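Local atomic coordinates of glutaredoxin-2 (Vaccinia virus, PDB entry 2G2Q), a protein that passes disulfide bonds between viral thiol oxidoreductases and virion membrane proteins in the infected cell's cytoplasm, and is needed for virion assembly. Residues K2-I7 / Y76-K81; I6-P11 / L33-L38; Y69-F74 / V86-S91. All coordinates share one frame; numbering follows the deposited sequence.

Interaction 1 of 3, residues K2-I7 / Y76-K81. With SO4 (sulfate ion), chain D.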
loop_
_atom_site.group_PDB
_atom_site.type_symbol
_atom_site.label_atom_id
_atom_site.label_comp_id
_atom_site.label_asym_id
_atom_site.label_seq_id
_atom_site.Cartn_x
_atom_site.Cartn_y
_atom_site.Cartn_z
ATOM N N LYS A 2 -14.783 -5.349 13.940
ATOM C CA LYS A 2 -13.515 -5.499 13.240
ATOM C C LYS A 2 -12.895 -4.143 12.961
ATOM O O LYS A 2 -13.585 -3.150 12.755
ATOM C CB LYS A 2 -13.671 -6.321 11.958
ATOM C CG LYS A 2 -13.663 -7.829 12.188
ATOM C CD LYS A 2 -14.775 -8.504 11.415
ATOM C CE LYS A 2 -14.291 -9.178 10.139
ATOM N NZ LYS A 2 -14.532 -10.657 10.178
ATOM N N ASN A 3 -11.579 -4.093 13.003
ATOM C CA ASN A 3 -10.897 -2.914 12.557
ATOM C C ASN A 3 -10.786 -2.979 11.033
ATOM O O ASN A 3 -10.953 -4.043 10.434
ATOM C CB ASN A 3 -9.544 -2.779 13.267
ATOM C CG ASN A 3 -9.699 -2.543 14.773
ATOM O OD1 ASN A 3 -10.499 -1.710 15.203
ATOM N ND2 ASN A 3 -8.925 -3.276 15.578
ATOM N N VAL A 4 -10.529 -1.835 10.412
ATOM C CA VAL A 4 -10.504 -1.728 8.964
ATOM C C VAL A 4 -9.074 -1.486 8.461
ATOM O O VAL A 4 -8.386 -0.574 8.933
ATOM C CB VAL A 4 -11.427 -0.580 8.508
ATOM C CG1 VAL A 4 -11.688 -0.655 7.030
ATOM C CG2 VAL A 4 -12.753 -0.637 9.269
ATOM N N LEU A 5 -8.622 -2.323 7.531
ATOM C CA LEU A 5 -7.427 -2.034 6.747
ATOM C C LEU A 5 -7.828 -1.250 5.497
ATOM O O LEU A 5 -8.769 -1.632 4.798
ATOM C CB LEU A 5 -6.676 -3.315 6.359
ATOM C CG LEU A 5 -6.213 -4.184 7.548
ATOM C CD1 LEU A 5 -5.596 -5.553 7.124
ATOM C CD2 LEU A 5 -5.290 -3.407 8.494
ATOM N N ILE A 6 -7.124 -0.143 5.250
ATOM C CA ILE A 6 -7.344 0.678 4.070
ATOM C C ILE A 6 -6.107 0.596 3.209
ATOM O O ILE A 6 -5.016 1.023 3.611
ATOM C CB ILE A 6 -7.658 2.165 4.415
ATOM C CG1 ILE A 6 -8.940 2.278 5.248
ATOM C CG2 ILE A 6 -7.851 2.986 3.174
ATOM C CD1 ILE A 6 -8.665 2.528 6.676
ATOM N N ILE A 7 -6.286 0.019 2.028
ATOM C CA ILE A 7 -5.211 -0.164 1.066
ATOM C C ILE A 7 -5.290 0.830 -0.109
ATOM O O ILE A 7 -6.274 0.861 -0.836
ATOM C CB ILE A 7 -5.238 -1.598 0.530
ATOM C CG1 ILE A 7 -5.104 -2.579 1.710
ATOM C CG2 ILE A 7 -4.125 -1.811 -0.519
ATOM C CD1 ILE A 7 -5.541 -4.003 1.397
ATOM N N TYR A 76 -7.595 1.348 10.522
ATOM C CA TYR A 76 -8.559 2.235 11.168
ATOM C C TYR A 76 -9.403 1.486 12.199
ATOM O O TYR A 76 -9.965 0.412 11.910
ATOM C CB TYR A 76 -9.487 2.909 10.134
ATOM C CG TYR A 76 -10.447 3.889 10.770
ATOM C CD1 TYR A 76 -9.969 5.002 11.467
ATOM C CD2 TYR A 76 -11.829 3.698 10.705
ATOM C CE1 TYR A 76 -10.826 5.915 12.048
ATOM C CE2 TYR A 76 -12.710 4.614 11.297
ATOM C CZ TYR A 76 -12.193 5.717 11.977
ATOM O OH TYR A 76 -13.037 6.638 12.599
ATOM N N ASN A 77 -9.513 2.068 13.389
ATOM C CA ASN A 77 -10.384 1.518 14.422
ATOM C C ASN A 77 -11.657 2.328 14.554
ATOM O O ASN A 77 -11.650 3.390 15.175
ATOM C CB ASN A 77 -9.655 1.405 15.782
ATOM C CG ASN A 77 -10.502 0.717 16.853
ATOM O OD1 ASN A 77 -11.693 1.017 17.039
ATOM N ND2 ASN A 77 -9.895 -0.211 17.550
ATOM N N PRO A 78 -12.778 1.791 14.043
ATOM C CA PRO A 78 -14.058 2.525 13.943
ATOM C C PRO A 78 -14.706 2.844 15.304
ATOM O O PRO A 78 -15.548 3.757 15.418
ATOM C CB PRO A 78 -14.957 1.555 13.169
ATOM C CG PRO A 78 -14.040 0.519 12.595
ATOM C CD PRO A 78 -12.910 0.399 13.570
ATOM N N GLN A 79 -14.333 2.090 16.322
ATOM C CA GLN A 79 -14.886 2.285 17.650
ATOM C C GLN A 79 -14.107 3.359 18.413
ATOM O O GLN A 79 -14.704 4.261 19.001
ATOM C CB GLN A 79 -14.880 0.954 18.402
ATOM C CG GLN A 79 -15.805 -0.084 17.798
ATOM C CD GLN A 79 -17.170 -0.091 18.460
ATOM O OE1 GLN A 79 -17.817 0.955 18.605
ATOM N NE2 GLN A 79 -17.615 -1.275 18.881
ATOM N N THR A 80 -12.777 3.261 18.423
ATOM C CA THR A 80 -11.947 4.311 19.034
ATOM C C THR A 80 -11.757 5.529 18.130
ATOM O O THR A 80 -11.408 6.597 18.611
ATOM C CB THR A 80 -10.543 3.829 19.438
ATOM O OG1 THR A 80 -9.730 3.671 18.266
ATOM C CG2 THR A 80 -10.588 2.542 20.249
ATOM N N LYS A 81 -11.973 5.363 16.826
ATOM C CA LYS A 81 -11.787 6.443 15.850
ATOM C C LYS A 81 -10.310 6.835 15.732
ATOM O O LYS A 81 -9.965 8.001 15.520
ATOM C CB LYS A 81 -12.677 7.647 16.179
ATOM C CG LYS A 81 -14.165 7.349 16.045
ATOM C CD LYS A 81 -15.041 8.522 16.506
ATOM C CE LYS A 81 -16.467 8.355 16.003
ATOM N NZ LYS A 81 -17.473 9.124 16.810
HETATM S S SO4 D . -5.534 -4.537 15.721
HETATM O O1 SO4 D . -5.466 -3.133 16.099
HETATM O O2 SO4 D . -4.499 -4.838 14.733
HETATM O O3 SO4 D . -5.308 -5.336 16.927
HETATM O O4 SO4 D . -6.855 -4.837 15.170
#
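Val4 and Tyr76 pair through their backbones, and each satisfies the other's N-H and carbonyl. Val4 N donates to Tyr76 O at 2.8 Å, almost straight and in the carbonyl plane. Tyr76 N returns a bond of 2.6 Å to Val4 O. This is an antiparallel hydrogen-bonded pair between strands 3-9 and 71-77, neighbours in the central sheet of the thioredoxin fold. On the sheet face that holds Val4, Ile6 and Tyr76, Ile6 CD1 lies 3.6 Å from Tyr76 CB, the two side chains side by side. Val4 CG2 meets Pro78 CG at 3.7 Å. Beyond the pair, Asn3 and Asn77 cross obliquely, their amide planes 49° apart. Asn3 OD1 is 2.8 Å from Asn77 ND2, but the angle is too poor for a hydrogen bond. The other end of the amide, Asn3 ND2, donates to O4 of the sulfate ion at 2.6 Å. Tyr30, Lys75 and Tyr116 also bind this sulfate, which probably came from the crystallisation liquor. Asn77 OD1 accepts from Gln79 N in its carbonyl plane, an Asx turn. Asn77 OD1 also accepts from Thr80 N at 2.9 Å, a donor that stands above the carbonyl plane. Lys2 NZ hydrogen-bonds Lys27 O.

Interaction 2 of 3, residues I6-P11 / L33-L38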
loop_
_atom_site.group_PDB
_atom_site.type_symbol
_atom_site.label_atom_id
_atom_site.label_comp_id
_atom_site.label_asym_id
_atom_site.label_seq_id
_atom_site.Cartn_x
_atom_site.Cartn_y
_atom_site.Cartn_z
ATOM N N ILE A 6 -7.124 -0.143 5.250
ATOM C CA ILE A 6 -7.344 0.678 4.070
ATOM C C ILE A 6 -6.107 0.596 3.209
ATOM O O ILE A 6 -5.016 1.023 3.611
ATOM C CB ILE A 6 -7.658 2.165 4.415
ATOM C CG1 ILE A 6 -8.940 2.278 5.248
ATOM C CG2 ILE A 6 -7.851 2.986 3.174
ATOM C CD1 ILE A 6 -8.665 2.528 6.676
ATOM N N ILE A 7 -6.286 0.019 2.028
ATOM C CA ILE A 7 -5.211 -0.164 1.066
ATOM C C ILE A 7 -5.290 0.830 -0.109
ATOM O O ILE A 7 -6.274 0.861 -0.836
ATOM C CB ILE A 7 -5.238 -1.598 0.530
ATOM C CG1 ILE A 7 -5.104 -2.579 1.710
ATOM C CG2 ILE A 7 -4.125 -1.811 -0.519
ATOM C CD1 ILE A 7 -5.541 -4.003 1.397
ATOM N N PHE A 8 -4.238 1.632 -0.261
ATOM C CA PHE A 8 -4.071 2.546 -1.379
ATOM C C PHE A 8 -3.125 1.956 -2.400
ATOM O O PHE A 8 -2.079 1.424 -2.048
ATOM C CB PHE A 8 -3.442 3.864 -0.895
ATOM C CG PHE A 8 -4.391 4.765 -0.131
ATOM C CD1 PHE A 8 -4.926 5.902 -0.734
ATOM C CD2 PHE A 8 -4.735 4.485 1.194
ATOM C CE1 PHE A 8 -5.800 6.740 -0.022
ATOM C CE2 PHE A 8 -5.602 5.306 1.891
ATOM C CZ PHE A 8 -6.140 6.429 1.293
ATOM N N GLY A 9 -3.484 2.081 -3.675
ATOM C CA GLY A 9 -2.599 1.743 -4.794
ATOM C C GLY A 9 -3.304 2.007 -6.118
ATOM O O GLY A 9 -4.479 2.327 -6.128
ATOM N N LYS A 10 -2.585 1.890 -7.233
ATOM C CA LYS A 10 -3.219 1.904 -8.555
ATOM C C LYS A 10 -4.087 0.675 -8.760
ATOM O O LYS A 10 -3.692 -0.438 -8.387
ATOM C CB LYS A 10 -2.185 1.949 -9.665
ATOM C CG LYS A 10 -1.887 3.346 -10.157
ATOM C CD LYS A 10 -0.669 3.368 -11.065
ATOM C CE LYS A 10 -0.946 2.690 -12.369
ATOM N NZ LYS A 10 0.197 2.906 -13.272
ATOM N N PRO A 11 -5.280 0.872 -9.338
ATOM C CA PRO A 11 -6.119 -0.256 -9.697
ATOM C C PRO A 11 -5.502 -0.970 -10.901
ATOM O O PRO A 11 -4.757 -0.357 -11.679
ATOM C CB PRO A 11 -7.426 0.419 -10.124
ATOM C CG PRO A 11 -7.010 1.769 -10.637
ATOM C CD PRO A 11 -5.898 2.164 -9.707
ATOM N N LEU A 33 -10.847 -2.147 2.784
ATOM C CA LEU A 33 -11.300 -1.163 1.820
ATOM C C LEU A 33 -10.137 -0.754 0.946
ATOM O O LEU A 33 -8.987 -0.715 1.414
ATOM C CB LEU A 33 -11.855 0.082 2.500
ATOM C CG LEU A 33 -13.124 0.017 3.332
ATOM C CD1 LEU A 33 -13.280 1.390 3.945
ATOM C CD2 LEU A 33 -14.357 -0.349 2.516
ATOM N N HIS A 34 -10.468 -0.459 -0.315
ATOM C CA HIS A 34 -9.521 -0.068 -1.354
ATOM C C HIS A 34 -9.777 1.345 -1.788
ATOM O O HIS A 34 -10.893 1.693 -2.195
ATOM C CB HIS A 34 -9.632 -0.991 -2.587
ATOM C CG HIS A 34 -9.185 -2.381 -2.306
ATOM N ND1 HIS A 34 -10.011 -3.320 -1.729
ATOM C CD2 HIS A 34 -7.967 -2.967 -2.426
ATOM C CE1 HIS A 34 -9.336 -4.441 -1.543
ATOM N NE2 HIS A 34 -8.092 -4.250 -1.948
ATOM N N VAL A 35 -8.734 2.155 -1.708
ATOM C CA VAL A 35 -8.755 3.450 -2.358
ATOM C C VAL A 35 -7.891 3.317 -3.604
ATOM O O VAL A 35 -6.714 2.952 -3.530
ATOM C CB VAL A 35 -8.286 4.581 -1.423
ATOM C CG1 VAL A 35 -8.621 5.954 -2.002
ATOM C CG2 VAL A 35 -8.954 4.432 -0.048
ATOM N N ASP A 36 -8.501 3.552 -4.756
ATOM C CA ASP A 36 -7.773 3.531 -6.006
ATOM C C ASP A 36 -7.127 4.878 -6.230
ATOM O O ASP A 36 -7.765 5.921 -6.067
ATOM C CB ASP A 36 -8.715 3.244 -7.167
ATOM C CG ASP A 36 -9.193 1.807 -7.204
ATOM O OD1 ASP A 36 -8.649 0.948 -6.477
ATOM O OD2 ASP A 36 -10.120 1.536 -7.988
ATOM N N ILE A 37 -5.856 4.849 -6.599
ATOM C CA ILE A 37 -5.176 6.039 -7.032
ATOM C C ILE A 37 -5.297 6.108 -8.541
ATOM O O ILE A 37 -4.780 5.243 -9.233
ATOM C CB ILE A 37 -3.717 6.001 -6.659
ATOM C CG1 ILE A 37 -3.571 5.992 -5.139
ATOM C CG2 ILE A 37 -3.022 7.210 -7.273
ATOM C CD1 ILE A 37 -2.218 5.588 -4.672
ATOM N N LEU A 38 -5.972 7.139 -9.042
ATOM C CA LEU A 38 -6.338 7.195 -10.455
ATOM C C LEU A 38 -5.511 8.138 -11.316
ATOM O O LEU A 38 -5.648 8.148 -12.532
ATOM C CB LEU A 38 -7.808 7.580 -10.613
ATOM C CG LEU A 38 -8.889 6.743 -9.939
ATOM C CD1 LEU A 38 -10.243 7.423 -10.153
ATOM C CD2 LEU A 38 -8.892 5.285 -10.428
#
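Ile7 N donates to Leu33 O at 2.9 Å, nearly straight, and Ile7 O accepts from Val35 N. The ladder runs on through Gly9. Its N-H makes a weak bond to Val35 O, while Gly9 O accepts from Ile37 N at 2.9 Å, the donor standing above the carbonyl plane. Val35 lies over one face of the Phe8 ring. Val35 CB stands 3.8 Å from the Phe8 ring centroid, a CH-pi contact offset toward the rim. Val35 CG1 is anti to the backbone N (chi1 -167°) and reaches Phe8 CE1 at 3.5 Å; Val35 CG2, beside the backbone N, packs 3.7 Å from Ile6 CG2. Ile37 lays its CD1 near the backbone of Gly9, 3.9 Å from Gly9 CA. Past the end of strand 3-9, the Pro11 ring sits by Asp36, with Pro11 CB 3.6 Å from Asp36 OD2. Two polar ends are held by other parts of the chain: His34 NE2 by Ser20, and Lys10 NZ by Ser67 and Asn68. Strand segments 6-9 and 33-36 run parallel, their axes 23° apart in direction, and with helix 14-24 between them in sequence they form the beta-alpha-beta unit that opens the thioredoxin fold.

Interaction 3 of 3, residues Y69-F74 / V86-S91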
loop_
_atom_site.group_PDB
_atom_site.type_symbol
_atom_site.label_atom_id
_atom_site.label_comp_id
_atom_site.label_asym_id
_atom_site.label_seq_id
_atom_site.Cartn_x
_atom_site.Cartn_y
_atom_site.Cartn_z
ATOM N N TYR A 69 4.200 0.819 -8.198
ATOM C CA TYR A 69 4.745 0.241 -6.970
ATOM C C TYR A 69 4.405 1.053 -5.736
ATOM O O TYR A 69 5.073 0.918 -4.726
ATOM C CB TYR A 69 6.286 0.098 -7.075
ATOM C CG TYR A 69 6.700 -0.808 -8.178
ATOM C CD1 TYR A 69 6.836 -2.173 -7.974
ATOM C CD2 TYR A 69 6.908 -0.311 -9.457
ATOM C CE1 TYR A 69 7.203 -3.031 -9.040
ATOM C CE2 TYR A 69 7.272 -1.149 -10.510
ATOM C CZ TYR A 69 7.407 -2.503 -10.291
ATOM O OH TYR A 69 7.773 -3.307 -11.352
ATOM N N ILE A 70 3.432 1.954 -5.857
ATOM C CA ILE A 70 2.873 2.665 -4.724
ATOM C C ILE A 70 1.886 1.715 -4.057
ATOM O O ILE A 70 0.913 1.267 -4.684
ATOM C CB ILE A 70 2.046 3.915 -5.158
ATOM C CG1 ILE A 70 2.826 4.868 -6.073
ATOM C CG2 ILE A 70 1.436 4.636 -3.940
ATOM C CD1 ILE A 70 4.225 5.165 -5.653
ATOM N N VAL A 71 2.137 1.381 -2.803
ATOM C CA VAL A 71 1.102 0.725 -2.005
ATOM C C VAL A 71 1.254 1.096 -0.543
ATOM O O VAL A 71 2.344 1.018 0.024
ATOM C CB VAL A 71 1.023 -0.824 -2.254
ATOM C CG1 VAL A 71 2.391 -1.512 -2.029
ATOM C CG2 VAL A 71 -0.114 -1.468 -1.436
ATOM N N SER A 72 0.159 1.547 0.045
ATOM C CA SER A 72 0.142 1.894 1.441
ATOM C C SER A 72 -1.066 1.287 2.135
ATOM O O SER A 72 -2.176 1.262 1.585
ATOM C CB SER A 72 0.136 3.416 1.606
ATOM O OG SER A 72 1.222 3.993 0.904
ATOM N N ILE A 73 -0.835 0.824 3.357
ATOM C CA ILE A 73 -1.859 0.239 4.204
ATOM C C ILE A 73 -2.018 1.026 5.526
ATOM O O ILE A 73 -1.050 1.299 6.238
ATOM C CB ILE A 73 -1.565 -1.245 4.479
ATOM C CG1 ILE A 73 -1.439 -2.020 3.157
ATOM C CG2 ILE A 73 -2.643 -1.859 5.367
ATOM C CD1 ILE A 73 -0.958 -3.469 3.323
ATOM N N PHE A 74 -3.258 1.381 5.824
ATOM C CA PHE A 74 -3.615 1.992 7.082
ATOM C C PHE A 74 -4.563 1.073 7.840
ATOM O O PHE A 74 -5.261 0.226 7.260
ATOM C CB PHE A 74 -4.304 3.341 6.861
ATOM C CG PHE A 74 -3.440 4.356 6.201
ATOM C CD1 PHE A 74 -3.338 4.407 4.810
ATOM C CD2 PHE A 74 -2.727 5.256 6.951
ATOM C CE1 PHE A 74 -2.521 5.339 4.191
ATOM C CE2 PHE A 74 -1.927 6.198 6.339
ATOM C CZ PHE A 74 -1.812 6.235 4.955
ATOM N N VAL A 86 0.650 1.385 8.860
ATOM C CA VAL A 86 1.386 0.121 8.785
ATOM C C VAL A 86 2.737 0.246 8.047
ATOM O O VAL A 86 2.817 0.822 6.952
ATOM C CB VAL A 86 0.520 -1.002 8.182
ATOM C CG1 VAL A 86 1.218 -2.334 8.295
ATOM C CG2 VAL A 86 -0.843 -1.064 8.887
ATOM N N ASP A 87 3.794 -0.293 8.670
ATOM C CA ASP A 87 5.136 -0.333 8.080
ATOM C C ASP A 87 5.398 -1.652 7.325
ATOM O O ASP A 87 5.966 -2.612 7.868
ATOM C CB ASP A 87 6.200 -0.070 9.141
ATOM C CG ASP A 87 7.584 0.111 8.552
ATOM O OD1 ASP A 87 8.544 0.366 9.317
ATOM O OD2 ASP A 87 7.725 -0.011 7.318
ATOM N N ILE A 88 5.024 -1.653 6.047
ATOM C CA ILE A 88 4.961 -2.872 5.233
ATOM C C ILE A 88 6.210 -3.253 4.422
ATOM O O ILE A 88 6.264 -4.346 3.857
ATOM C CB ILE A 88 3.805 -2.780 4.243
ATOM C CG1 ILE A 88 4.066 -1.636 3.250
ATOM C CG2 ILE A 88 2.497 -2.643 5.002
ATOM C CD1 ILE A 88 3.022 -1.488 2.193
ATOM N N ASN A 89 7.197 -2.363 4.369
ATOM C CA ASN A 89 8.359 -2.561 3.507
ATOM C C ASN A 89 9.074 -3.902 3.680
ATOM O O ASN A 89 9.390 -4.567 2.684
ATOM C CB ASN A 89 9.345 -1.407 3.659
ATOM C CG ASN A 89 8.809 -0.110 3.091
ATOM O OD1 ASN A 89 7.690 0.308 3.398
ATOM N ND2 ASN A 89 9.614 0.545 2.255
ATOM N N LYS A 90 9.307 -4.296 4.939
ATOM C CA LYS A 90 10.025 -5.543 5.261
ATOM C C LYS A 90 9.327 -6.827 4.774
ATOM O O LYS A 90 9.971 -7.857 4.614
ATOM C CB LYS A 90 10.288 -5.639 6.768
ATOM C CG LYS A 90 11.478 -4.824 7.279
ATOM C CD LYS A 90 11.430 -4.742 8.808
ATOM C CE LYS A 90 12.285 -3.600 9.373
ATOM N NZ LYS A 90 13.720 -4.002 9.501
ATOM N N SER A 91 8.016 -6.753 4.548
ATOM C CA SER A 91 7.249 -7.872 4.010
ATOM C C SER A 91 7.241 -7.883 2.476
ATOM O O SER A 91 6.726 -8.819 1.860
ATOM C CB SER A 91 5.812 -7.824 4.526
ATOM O OG SER A 91 5.102 -6.753 3.934
HETATM O O HOH W 1 1.620 1.423 4.532
#
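Ile73 meets both Val86 and Ile88 with its side chain. Ile73 CG2 touches Val86 CG2 at 4.0 Å, the two side chains crossing at a slant. Ile73 CD1 reaches Ile88 CG2 at 3.9 Å, with the chains at about a right angle. Ile88 comes closer with its other branch. CG1 lies between the backbone N and the carbonyl carbon (chi1 64°), and the extended chain beyond it puts Ile88 CD1 3.4 Å from Val71 O. Ile73, Val86 and Ile88 are all buried. They are part of the layer between the central sheet and the helices on this face of the thioredoxin fold. Ile73 also touches Val19 of helix 14-24, whereas Val86 and Ile88 rest on Ile111 and Leu107 of helix 104-113. The backbones are joined more sparsely. Val86 N donates to Ile73 O at 3.1 Å. On the return side of the same pair, water 1 replaces a direct bond: it accepts from Ile73 N and donates to Val86 O, each at 2.8 Å. The Ile73-Val86 pair, just past strand 82-85, is thus half direct and half water-mediated. Outside the packed part, the exposed Asp87 turns its CB away from the strand. Asn89 and Lys90 are exposed too, in the short 3-10 segment that follows. Ile88 O accepts from Ser91 N and, on a lone pair in the carbonyl plane at 2.7 Å, from Ser91 OG.

How the interactions relate
Interactions 1 and 2 share strand 3-9 and lie on its two flanks: 71-77 pairs with it antiparallel, 30-36 parallel. Interaction 3 takes the earlier part of strand 71-77 and joins it to the loop after strand 82-85. Probable hydrogen bonds from Ile6 N to Phe74 O and from Phe8 N to Ser72 O tie it to strand 3-9. Interactions 1 and 2 are surface contacts, and interaction 3 is buried near the chain centre. The chemistry follows. Interaction 1 ends in amides and a sulfate, interaction 2 is a long backbone ladder with an aromatic contact, and interaction 3 is mainly aliphatic packing with one direct backbone bond and a bridging water.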